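Local coordinates for protein glycosyl hydrolase, family 38 (Enterococcus faecalis, PDB 5KBP) that probably cleaves alpha-mannosidic bonds, releasing mannose from glycans, as a metal-binding family 38 glycosidase, at residues R303-V313 against H365-N376. Residues are numbered along the deposited sequence; the frame is centred on the assembly and turned at random.
Sequences RVYLKQWNTKV and HRGMMTRFENAN. With SO4 (sulfate ion), chain F.
H365 lies under the extended arm of R303: CD of R303 sits over the imidazole, 3.6 Å from the ring centroid, in a CH-pi contact. In-plane donation from R303 NH1 to Y305 OH (2.8 Å), with salt bridges to D362 and E571, fixes the guanidinium. L306 is a knob among H365, M368, M369 and F372. One turn on from H365, M369 bends at chi2 (-76°) and chi3, which lays SD over the five-membered ring of W309, 4.2 Å from its centroid, while CE meets the Y305 ring at its edge and L306 CD2 at 3.6 Å. F372 answers as a knob among L306, W309, N310 and V313; W309 CB stands over its face, 4.0 Å from the centroid. Further along, E373 OE1 comes within 3.3 Å of W309 CH2, and the same carboxylate weakly pairs with R366 of the second subunit. N376 closes the row, its CB 3.7 Å from V313 CG2; its ND2 weakly, and K312 NZ by a hydrogen bond, hold a sulfate probably from the crystallisation liquor. Over these segments the axes run 18° from parallel and approach to 10.0 Å, within the alpha-mannosidase middle domain; helix 337-348 packs on N310, V313 and F372, and strand 772-783 touches Y305.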
loop_
_atom_site.group_PDB
_atom_site.type_symbol
_atom_site.label_atom_id
_atom_site.label_comp_id
_atom_site.label_asym_id
_atom_site.label_seq_id
_atom_site.Cartn_x
_atom_site.Cartn_y
_atom_site.Cartn_z
ATOM N N ARG A 303 3.048 -10.025 14.948
ATOM C CA ARG A 303 2.390 -9.902 13.647
ATOM C C ARG A 303 2.859 -11.002 12.691
ATOM O O ARG A 303 3.583 -10.768 11.723
ATOM C CB ARG A 303 2.632 -8.514 13.046
ATOM C CG ARG A 303 2.158 -7.357 13.913
ATOM C CD ARG A 303 2.480 -6.026 13.254
ATOM N NE ARG A 303 2.089 -4.879 14.070
ATOM C CZ ARG A 303 0.974 -4.177 13.892
ATOM N NH1 ARG A 303 0.125 -4.501 12.925
ATOM N NH2 ARG A 303 0.708 -3.145 14.682
ATOM N N VAL A 304 2.411 -12.222 12.996
ATOM C CA VAL A 304 2.898 -13.404 12.286
ATOM C C VAL A 304 2.550 -13.344 10.803
ATOM O O VAL A 304 3.247 -13.939 9.970
ATOM C CB VAL A 304 2.344 -14.681 12.952
ATOM C CG1 VAL A 304 0.824 -14.717 12.865
ATOM C CG2 VAL A 304 2.962 -15.929 12.332
ATOM N N TYR A 305 1.485 -12.621 10.443
ATOM C CA TYR A 305 1.103 -12.526 9.037
ATOM C C TYR A 305 2.185 -11.847 8.206
ATOM O O TYR A 305 2.333 -12.151 7.017
ATOM C CB TYR A 305 -0.227 -11.785 8.898
ATOM C CG TYR A 305 -0.225 -10.374 9.445
ATOM C CD1 TYR A 305 -0.555 -10.122 10.770
ATOM C CD2 TYR A 305 0.090 -9.291 8.632
ATOM C CE1 TYR A 305 -0.562 -8.834 11.274
ATOM C CE2 TYR A 305 0.086 -8.000 9.127
ATOM C CZ TYR A 305 -0.241 -7.778 10.448
ATOM O OH TYR A 305 -0.247 -6.494 10.945
ATOM N N LEU A 306 2.944 -10.929 8.808
ATOM C CA LEU A 306 4.088 -10.347 8.117
ATOM C C LEU A 306 5.138 -11.408 7.816
ATOM O O LEU A 306 5.680 -11.470 6.706
ATOM C CB LEU A 306 4.695 -9.221 8.958
ATOM C CG LEU A 306 3.850 -7.979 9.231
ATOM C CD1 LEU A 306 4.568 -7.065 10.208
ATOM C CD2 LEU A 306 3.540 -7.242 7.941
ATOM N N LYS A 307 5.441 -12.256 8.804
ATOM C CA LYS A 307 6.442 -13.299 8.609
ATOM C C LYS A 307 5.966 -14.338 7.602
ATOM O O LYS A 307 6.770 -14.876 6.831
ATOM C CB LYS A 307 6.779 -13.966 9.944
ATOM C CG LYS A 307 7.789 -13.213 10.803
ATOM C CD LYS A 307 7.191 -11.982 11.458
ATOM C CE LYS A 307 8.161 -11.381 12.458
ATOM N NZ LYS A 307 7.618 -10.139 13.072
ATOM N N GLN A 308 4.666 -14.637 7.596
ATOM C CA GLN A 308 4.132 -15.592 6.631
ATOM C C GLN A 308 4.229 -15.048 5.211
ATOM O O GLN A 308 4.635 -15.764 4.288
ATOM C CB GLN A 308 2.685 -15.938 6.981
ATOM C CG GLN A 308 2.539 -16.756 8.253
ATOM C CD GLN A 308 1.096 -17.088 8.575
ATOM O OE1 GLN A 308 0.198 -16.271 8.374
ATOM N NE2 GLN A 308 0.866 -18.295 9.075
ATOM N N TRP A 309 3.858 -13.781 5.017
ATOM C CA TRP A 309 3.971 -13.175 3.696
ATOM C C TRP A 309 5.425 -13.068 3.258
ATOM O O TRP A 309 5.742 -13.274 2.081
ATOM C CB TRP A 309 3.305 -11.799 3.689
ATOM C CG TRP A 309 1.867 -11.841 3.289
ATOM C CD1 TRP A 309 0.793 -12.011 4.111
ATOM C CD2 TRP A 309 1.345 -11.718 1.962
ATOM N NE1 TRP A 309 -0.368 -12.000 3.377
ATOM C CE2 TRP A 309 -0.057 -11.821 2.055
ATOM C CE3 TRP A 309 1.926 -11.528 0.705
ATOM C CZ2 TRP A 309 -0.885 -11.742 0.938
ATOM C CZ3 TRP A 309 1.103 -11.451 -0.402
ATOM C CH2 TRP A 309 -0.287 -11.557 -0.279
ATOM N N ASN A 310 6.323 -12.747 4.191
ATOM C CA ASN A 310 7.736 -12.641 3.843
ATOM C C ASN A 310 8.283 -13.984 3.375
ATOM O O ASN A 310 8.999 -14.060 2.371
ATOM C CB ASN A 310 8.535 -12.119 5.035
ATOM C CG ASN A 310 9.942 -11.710 4.654
ATOM O OD1 ASN A 310 10.195 -11.298 3.521
ATOM N ND2 ASN A 310 10.867 -11.825 5.599
ATOM N N THR A 311 7.949 -15.059 4.093
ATOM C CA THR A 311 8.346 -16.395 3.659
ATOM C C THR A 311 7.785 -16.711 2.279
ATOM O O THR A 311 8.487 -17.266 1.426
ATOM C CB THR A 311 7.883 -17.440 4.678
ATOM O OG1 THR A 311 8.578 -17.249 5.916
ATOM C CG2 THR A 311 8.153 -18.849 4.168
ATOM N N LYS A 312 6.523 -16.346 2.033
ATOM C CA LYS A 312 5.889 -16.671 0.759
ATOM C C LYS A 312 6.545 -15.923 -0.396
ATOM O O LYS A 312 6.858 -16.515 -1.435
ATOM C CB LYS A 312 4.393 -16.357 0.827
ATOM C CG LYS A 312 3.668 -16.527 -0.497
ATOM C CD LYS A 312 2.162 -16.414 -0.330
ATOM C CE LYS A 312 1.765 -15.059 0.234
ATOM N NZ LYS A 312 0.288 -14.934 0.381
ATOM N N VAL A 313 6.761 -14.615 -0.232
ATOM C CA VAL A 313 7.334 -13.814 -1.312
ATOM C C VAL A 313 8.783 -14.215 -1.569
ATOM O O VAL A 313 9.241 -14.232 -2.719
ATOM C CB VAL A 313 7.207 -12.315 -0.983
ATOM C CG1 VAL A 313 7.861 -11.467 -2.066
ATOM C CG2 VAL A 313 5.745 -11.932 -0.818
ATOM N N HIS A 365 2.558 -1.114 9.027
ATOM C CA HIS A 365 2.458 -2.519 8.650
ATOM C C HIS A 365 1.367 -2.771 7.618
ATOM O O HIS A 365 1.472 -3.725 6.839
ATOM C CB HIS A 365 2.237 -3.374 9.897
ATOM C CG HIS A 365 3.396 -3.357 10.842
ATOM N ND1 HIS A 365 3.272 -3.012 12.170
ATOM C CD2 HIS A 365 4.709 -3.627 10.647
ATOM C CE1 HIS A 365 4.453 -3.082 12.756
ATOM N NE2 HIS A 365 5.344 -3.449 11.852
ATOM N N ARG A 366 0.320 -1.943 7.589
ATOM C CA ARG A 366 -0.613 -2.006 6.470
ATOM C C ARG A 366 0.071 -1.607 5.171
ATOM O O ARG A 366 -0.267 -2.130 4.104
ATOM C CB ARG A 366 -1.829 -1.114 6.728
ATOM C CG ARG A 366 -2.698 -1.570 7.888
ATOM C CD ARG A 366 -4.099 -0.988 7.792
ATOM N NE ARG A 366 -4.083 0.470 7.743
ATOM C CZ ARG A 366 -4.097 1.253 8.816
ATOM N NH1 ARG A 366 -4.129 0.716 10.028
ATOM N NH2 ARG A 366 -4.081 2.572 8.679
ATOM N N GLY A 367 1.041 -0.693 5.244
ATOM C CA GLY A 367 1.815 -0.348 4.066
ATOM C C GLY A 367 2.778 -1.439 3.650
ATOM O O GLY A 367 3.114 -1.557 2.468
ATOM N N MET A 368 3.244 -2.246 4.608
ATOM C CA MET A 368 4.086 -3.389 4.272
ATOM C C MET A 368 3.306 -4.441 3.497
ATOM O O MET A 368 3.867 -5.104 2.617
ATOM C CB MET A 368 4.678 -4.009 5.540
ATOM C CG MET A 368 5.658 -3.123 6.282
ATOM S SD MET A 368 6.317 -3.950 7.742
ATOM C CE MET A 368 7.030 -5.417 7.000
ATOM N N MET A 369 2.022 -4.620 3.820
ATOM C CA MET A 369 1.200 -5.577 3.089
ATOM C C MET A 369 1.087 -5.199 1.619
ATOM O O MET A 369 1.086 -6.073 0.744
ATOM C CB MET A 369 -0.186 -5.674 3.725
ATOM C CG MET A 369 -0.234 -6.431 5.046
ATOM S SD MET A 369 -0.129 -8.222 4.853
ATOM C CE MET A 369 1.597 -8.508 5.195
ATOM N N THR A 370 0.995 -3.899 1.327
ATOM C CA THR A 370 0.963 -3.455 -0.063
ATOM C C THR A 370 2.264 -3.802 -0.776
ATOM O O THR A 370 2.247 -4.269 -1.922
ATOM C CB THR A 370 0.696 -1.950 -0.131
ATOM O OG1 THR A 370 -0.620 -1.670 0.360
ATOM C CG2 THR A 370 0.814 -1.445 -1.565
ATOM N N ARG A 371 3.400 -3.592 -0.109
ATOM C CA ARG A 371 4.683 -3.972 -0.692
ATOM C C ARG A 371 4.762 -5.477 -0.912
ATOM O O ARG A 371 5.270 -5.935 -1.942
ATOM C CB ARG A 371 5.830 -3.506 0.204
ATOM C CG ARG A 371 5.848 -2.014 0.498
ATOM C CD ARG A 371 7.203 -1.602 1.052
ATOM N NE ARG A 371 7.231 -0.215 1.503
ATOM C CZ ARG A 371 7.145 0.158 2.776
ATOM N NH1 ARG A 371 7.184 1.444 3.097
ATOM N NH2 ARG A 371 7.022 -0.756 3.729
ATOM N N PHE A 372 4.270 -6.260 0.050
ATOM C CA PHE A 372 4.259 -7.712 -0.100
ATOM C C PHE A 372 3.406 -8.134 -1.290
ATOM O O PHE A 372 3.817 -8.979 -2.093
ATOM C CB PHE A 372 3.754 -8.367 1.186
ATOM C CG PHE A 372 4.824 -8.586 2.217
ATOM C CD1 PHE A 372 6.038 -9.149 1.865
ATOM C CD2 PHE A 372 4.617 -8.229 3.541
ATOM C CE1 PHE A 372 7.023 -9.352 2.811
ATOM C CE2 PHE A 372 5.597 -8.431 4.490
ATOM C CZ PHE A 372 6.802 -8.993 4.125
ATOM N N GLU A 373 2.210 -7.554 -1.416
ATOM C CA GLU A 373 1.340 -7.879 -2.543
ATOM C C GLU A 373 2.007 -7.542 -3.870
ATOM O O GLU A 373 1.960 -8.336 -4.817
ATOM C CB GLU A 373 0.012 -7.131 -2.415
ATOM C CG GLU A 373 -0.839 -7.538 -1.220
ATOM C CD GLU A 373 -1.800 -8.663 -1.542
ATOM O OE1 GLU A 373 -2.508 -9.121 -0.621
ATOM O OE2 GLU A 373 -1.850 -9.083 -2.716
ATOM N N ASN A 374 2.646 -6.373 -3.953
ATOM C CA ASN A 374 3.247 -5.937 -5.209
ATOM C C ASN A 374 4.450 -6.798 -5.577
ATOM O O ASN A 374 4.588 -7.229 -6.727
ATOM C CB ASN A 374 3.641 -4.463 -5.115
ATOM C CG ASN A 374 2.437 -3.540 -5.106
ATOM O OD1 ASN A 374 1.368 -3.892 -5.605
ATOM N ND2 ASN A 374 2.608 -2.350 -4.541
ATOM N N ALA A 375 5.337 -7.053 -4.613
ATOM C CA ALA A 375 6.483 -7.914 -4.877
ATOM C C ALA A 375 6.038 -9.323 -5.246
ATOM O O ALA A 375 6.607 -9.946 -6.150
ATOM C CB ALA A 375 7.410 -7.946 -3.662
ATOM N N ASN A 376 5.010 -9.835 -4.565
ATOM C CA ASN A 376 4.533 -11.188 -4.841
ATOM C C ASN A 376 3.940 -11.291 -6.242
ATOM O O ASN A 376 4.140 -12.294 -6.935
ATOM C CB ASN A 376 3.508 -11.607 -3.786
ATOM C CG ASN A 376 3.087 -13.058 -3.923
ATOM O OD1 ASN A 376 3.916 -13.965 -3.848
ATOM N ND2 ASN A 376 1.792 -13.284 -4.107
HETATM S S SO4 F . -0.527 -16.282 -3.524
HETATM O O1 SO4 F . -0.734 -15.202 -4.483
HETATM O O2 SO4 F . -1.154 -17.503 -4.021
HETATM O O3 SO4 F . 0.904 -16.511 -3.353
HETATM O O4 SO4 F . -1.118 -15.917 -2.240
#